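Local coordinates for protein spermidine synthase (Corynebacterium glutamicum ATCC 13032, PDB 3GJY) that probably transfers an aminopropyl group from decarboxylated S-adenosylmethionine to putrescine to make spermidine, at residues 88-101 with 107-120. Sequence-based numbering, arbitrary orientation.
Sequences ASKLRITHLGGGAC and FADVYPQSRNTVVE
His-95 and Asn-116 form the side-chain hydrogen bond of this contact: NE2 of His-95 donates to OD1 of Asn-116 over 2.9 Å, nearly straight at 169°. The donor meets a lone pair in the carbonyl plane, and OD1 lies in the imidazole plane, although ring and amide planes are turned 39° apart. With CG anti to the carbonyl carbon (chi1 -59°), the imidazole reaches back along the strand toward Asn-116. Beside this bond Ile-93 points the same way as Asn-116, its CD1 3.5 Å from OD1 of Asn-116. The side chains of Ile-93 and Phe-107 cross at about a right angle, with CD1 of Ile-93 3.7 Å from CB of Phe-107. Six backbone hydrogen bonds, from Arg-115 N to Leu-91 O through Gly-97 N to Val-119 O, join strands 92-96 and 115-120 as parallel neighbours. Helix 102-110 connects them, giving a beta-alpha-beta crossover of the Rossmann-like AdoMet-methyltransferase fold, with the glycine-rich loop 97-99 following the first strand. At that loop a water accepts from Gly-98 N (2.8 Å) and donates to Glu-120 OE1 (2.6 Å), while OE2 of Glu-120 is hydrogen-bonded to Asp-122 N. Further out, ND2 of Asn-116 donates to Ser-114 OG (3.0 Å) and to Arg-140 O, which fixes the amide's rotation. Ser-114 OG in turn donates to Tyr-111 O (2.7 Å), an oxygen that also accepts from Ser-114 N in a type I turn.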
# COMPACT_ATOMS: atom_id res chain seq x y z
N ALA A 88 -13.16 11.99 7.18
CA ALA A 88 -13.52 11.04 6.14
C ALA A 88 -14.38 11.63 5.04
O ALA A 88 -14.38 11.11 3.91
CB ALA A 88 -14.24 9.82 6.77
N SER A 89 -15.15 12.68 5.37
CA SER A 89 -16.07 13.24 4.38
C SER A 89 -15.35 13.99 3.26
O SER A 89 -15.95 14.31 2.23
CB SER A 89 -17.12 14.15 5.06
OG SER A 89 -16.51 15.32 5.51
N LYS A 90 -14.06 14.24 3.45
CA LYS A 90 -13.29 14.95 2.42
C LYS A 90 -11.94 14.28 2.10
O LYS A 90 -11.01 14.89 1.54
CB LYS A 90 -13.18 16.42 2.73
CG LYS A 90 -12.57 16.75 4.04
CD LYS A 90 -12.20 18.23 4.11
CE LYS A 90 -11.54 18.58 5.41
NZ LYS A 90 -11.17 20.03 5.35
N LEU A 91 -11.89 12.99 2.42
CA LEU A 91 -10.65 12.24 2.33
C LEU A 91 -10.18 12.05 0.89
O LEU A 91 -10.98 11.66 0.02
CB LEU A 91 -10.88 10.88 3.03
CG LEU A 91 -9.59 10.17 3.42
CD1 LEU A 91 -8.93 10.89 4.57
CD2 LEU A 91 -9.94 8.74 3.83
N ARG A 92 -8.88 12.25 0.66
CA ARG A 92 -8.22 12.06 -0.65
C ARG A 92 -7.12 11.04 -0.43
O ARG A 92 -6.16 11.30 0.29
CB ARG A 92 -7.62 13.36 -1.19
CG ARG A 92 -8.62 14.46 -1.33
CD ARG A 92 -7.95 15.84 -1.32
NE ARG A 92 -7.26 16.07 -0.06
CZ ARG A 92 -6.48 17.11 0.20
NH1 ARG A 92 -6.27 18.02 -0.76
NH2 ARG A 92 -5.84 17.20 1.38
N ILE A 93 -7.27 9.85 -1.04
CA ILE A 93 -6.27 8.79 -0.91
C ILE A 93 -5.61 8.54 -2.28
O ILE A 93 -6.34 8.25 -3.25
CB ILE A 93 -6.87 7.47 -0.38
CG1 ILE A 93 -7.68 7.68 0.91
CG2 ILE A 93 -5.71 6.42 -0.21
CD1 ILE A 93 -8.32 6.41 1.43
N THR A 94 -4.28 8.64 -2.34
CA THR A 94 -3.52 8.30 -3.55
C THR A 94 -2.91 6.95 -3.39
O THR A 94 -2.22 6.69 -2.37
CB THR A 94 -2.39 9.34 -3.79
OG1 THR A 94 -3.02 10.58 -4.08
CG2 THR A 94 -1.45 8.96 -4.96
N HIS A 95 -3.15 6.09 -4.38
CA HIS A 95 -2.63 4.73 -4.41
C HIS A 95 -1.56 4.67 -5.47
O HIS A 95 -1.86 4.79 -6.67
CB HIS A 95 -3.76 3.73 -4.74
CG HIS A 95 -4.88 3.76 -3.77
ND1 HIS A 95 -5.06 2.78 -2.82
CD2 HIS A 95 -5.91 4.63 -3.63
CE1 HIS A 95 -6.15 3.06 -2.12
NE2 HIS A 95 -6.67 4.19 -2.58
N LEU A 96 -0.31 4.57 -5.02
CA LEU A 96 0.81 4.43 -5.97
C LEU A 96 0.99 2.94 -6.23
O LEU A 96 1.56 2.19 -5.41
CB LEU A 96 2.09 5.08 -5.41
CG LEU A 96 1.99 6.58 -5.14
CD1 LEU A 96 3.25 7.07 -4.45
CD2 LEU A 96 1.64 7.42 -6.39
N GLY A 97 0.42 2.47 -7.34
CA GLY A 97 0.22 1.02 -7.55
C GLY A 97 -0.98 0.46 -6.81
O GLY A 97 -1.48 1.05 -5.85
N GLY A 98 -1.39 -0.72 -7.17
CA GLY A 98 -2.40 -1.39 -6.35
C GLY A 98 -3.18 -2.37 -7.18
O GLY A 98 -4.04 -1.93 -7.96
N GLY A 99 -2.91 -3.67 -7.00
CA GLY A 99 -3.45 -4.69 -7.87
C GLY A 99 -4.96 -4.66 -7.93
O GLY A 99 -5.64 -4.66 -6.89
N ALA A 100 -5.45 -4.65 -9.16
CA ALA A 100 -6.83 -4.60 -9.50
C ALA A 100 -7.61 -3.39 -8.95
O ALA A 100 -8.82 -3.45 -8.97
CB ALA A 100 -7.52 -5.93 -9.04
N CYS A 101 -6.94 -2.36 -8.41
CA CYS A 101 -7.63 -1.29 -7.67
C CYS A 101 -8.42 -1.76 -6.46
O CYS A 101 -9.34 -1.09 -6.01
CB CYS A 101 -8.57 -0.50 -8.60
SG CYS A 101 -7.75 0.35 -9.96
N PHE A 107 -11.41 1.17 0.32
CA PHE A 107 -11.54 2.45 1.00
C PHE A 107 -12.71 3.25 0.49
O PHE A 107 -13.33 4.01 1.24
CB PHE A 107 -10.25 3.29 0.95
CG PHE A 107 -9.18 2.76 1.87
CD1 PHE A 107 -9.34 2.83 3.23
CD2 PHE A 107 -8.09 2.10 1.35
CE1 PHE A 107 -8.36 2.32 4.08
CE2 PHE A 107 -7.11 1.55 2.20
CZ PHE A 107 -7.26 1.67 3.58
N ALA A 108 -13.01 3.12 -0.80
CA ALA A 108 -14.17 3.83 -1.36
C ALA A 108 -15.49 3.36 -0.70
O ALA A 108 -16.43 4.16 -0.53
CB ALA A 108 -14.25 3.66 -2.85
N ASP A 109 -15.54 2.09 -0.30
CA ASP A 109 -16.75 1.61 0.36
C ASP A 109 -16.81 1.97 1.85
O ASP A 109 -17.85 2.37 2.38
CB ASP A 109 -16.90 0.10 0.19
CG ASP A 109 -18.28 -0.38 0.58
OD1 ASP A 109 -19.24 -0.01 -0.13
OD2 ASP A 109 -18.40 -1.11 1.59
N VAL A 110 -15.66 1.83 2.52
CA VAL A 110 -15.57 2.18 3.94
C VAL A 110 -15.84 3.67 4.17
O VAL A 110 -16.53 4.05 5.13
CB VAL A 110 -14.20 1.80 4.51
CG1 VAL A 110 -14.02 2.31 5.96
CG2 VAL A 110 -14.06 0.28 4.47
N TYR A 111 -15.32 4.49 3.25
CA TYR A 111 -15.44 5.93 3.32
C TYR A 111 -16.12 6.40 2.05
O TYR A 111 -15.47 6.70 1.04
CB TYR A 111 -14.04 6.54 3.45
CG TYR A 111 -13.27 6.09 4.68
CD1 TYR A 111 -13.75 6.40 5.97
CD2 TYR A 111 -12.07 5.37 4.55
CE1 TYR A 111 -13.07 5.99 7.13
CE2 TYR A 111 -11.35 4.96 5.70
CZ TYR A 111 -11.87 5.27 6.99
OH TYR A 111 -11.16 4.91 8.10
N PRO A 112 -17.47 6.42 2.05
CA PRO A 112 -18.20 6.58 0.78
C PRO A 112 -18.11 7.95 0.13
O PRO A 112 -18.56 8.10 -1.02
CB PRO A 112 -19.65 6.22 1.16
CG PRO A 112 -19.72 6.36 2.63
CD PRO A 112 -18.36 6.05 3.17
N GLN A 113 -17.52 8.92 0.83
CA GLN A 113 -17.27 10.26 0.29
C GLN A 113 -15.81 10.46 -0.10
O GLN A 113 -15.43 11.53 -0.58
CB GLN A 113 -17.69 11.33 1.29
CG GLN A 113 -19.18 11.28 1.60
CD GLN A 113 -19.60 12.29 2.64
OE1 GLN A 113 -19.47 12.06 3.85
NE2 GLN A 113 -20.12 13.41 2.18
N SER A 114 -14.98 9.43 0.13
CA SER A 114 -13.55 9.53 -0.22
C SER A 114 -13.33 9.51 -1.73
O SER A 114 -14.14 8.96 -2.50
CB SER A 114 -12.73 8.43 0.47
OG SER A 114 -13.02 7.13 -0.04
N ARG A 115 -12.25 10.16 -2.14
CA ARG A 115 -11.78 10.12 -3.51
C ARG A 115 -10.49 9.34 -3.55
O ARG A 115 -9.50 9.78 -2.93
CB ARG A 115 -11.53 11.53 -4.02
CG ARG A 115 -12.82 12.32 -4.29
CD ARG A 115 -12.56 13.64 -5.01
NE ARG A 115 -12.06 14.64 -4.09
CZ ARG A 115 -11.38 15.74 -4.46
NH1 ARG A 115 -11.04 15.95 -5.74
NH2 ARG A 115 -11.00 16.63 -3.52
N ASN A 116 -10.48 8.21 -4.25
CA ASN A 116 -9.29 7.34 -4.34
C ASN A 116 -8.73 7.43 -5.75
O ASN A 116 -9.46 7.17 -6.70
CB ASN A 116 -9.67 5.88 -4.06
CG ASN A 116 -10.08 5.67 -2.61
OD1 ASN A 116 -9.25 5.28 -1.75
ND2 ASN A 116 -11.33 6.00 -2.29
N THR A 117 -7.48 7.85 -5.87
CA THR A 117 -6.83 7.92 -7.18
C THR A 117 -5.75 6.86 -7.24
O THR A 117 -4.88 6.83 -6.37
CB THR A 117 -6.22 9.31 -7.40
OG1 THR A 117 -7.28 10.27 -7.34
CG2 THR A 117 -5.54 9.40 -8.74
N VAL A 118 -5.83 5.98 -8.24
CA VAL A 118 -4.86 4.90 -8.40
C VAL A 118 -3.97 5.25 -9.58
O VAL A 118 -4.47 5.47 -10.67
CB VAL A 118 -5.57 3.52 -8.63
CG1 VAL A 118 -4.51 2.40 -8.74
CG2 VAL A 118 -6.58 3.22 -7.50
N VAL A 119 -2.67 5.26 -9.36
CA VAL A 119 -1.69 5.47 -10.43
C VAL A 119 -1.17 4.10 -10.82
O VAL A 119 -0.48 3.41 -10.03
CB VAL A 119 -0.53 6.38 -10.00
CG1 VAL A 119 0.45 6.59 -11.19
CG2 VAL A 119 -1.05 7.70 -9.42
N GLU A 120 -1.55 3.68 -12.02
CA GLU A 120 -1.24 2.32 -12.51
C GLU A 120 -0.40 2.43 -13.78
O GLU A 120 -0.79 3.13 -14.73
CB GLU A 120 -2.57 1.59 -12.80
CG GLU A 120 -2.40 0.29 -13.60
CD GLU A 120 -1.41 -0.65 -12.92
OE1 GLU A 120 -1.42 -0.77 -11.67
OE2 GLU A 120 -0.62 -1.28 -13.63
O HOH W 1 -16.30 9.07 3.47
O HOH W 2 -15.04 14.38 -0.63
O HOH W 3 -12.82 13.70 -0.97
O HOH W 4 -0.40 -1.86 -9.58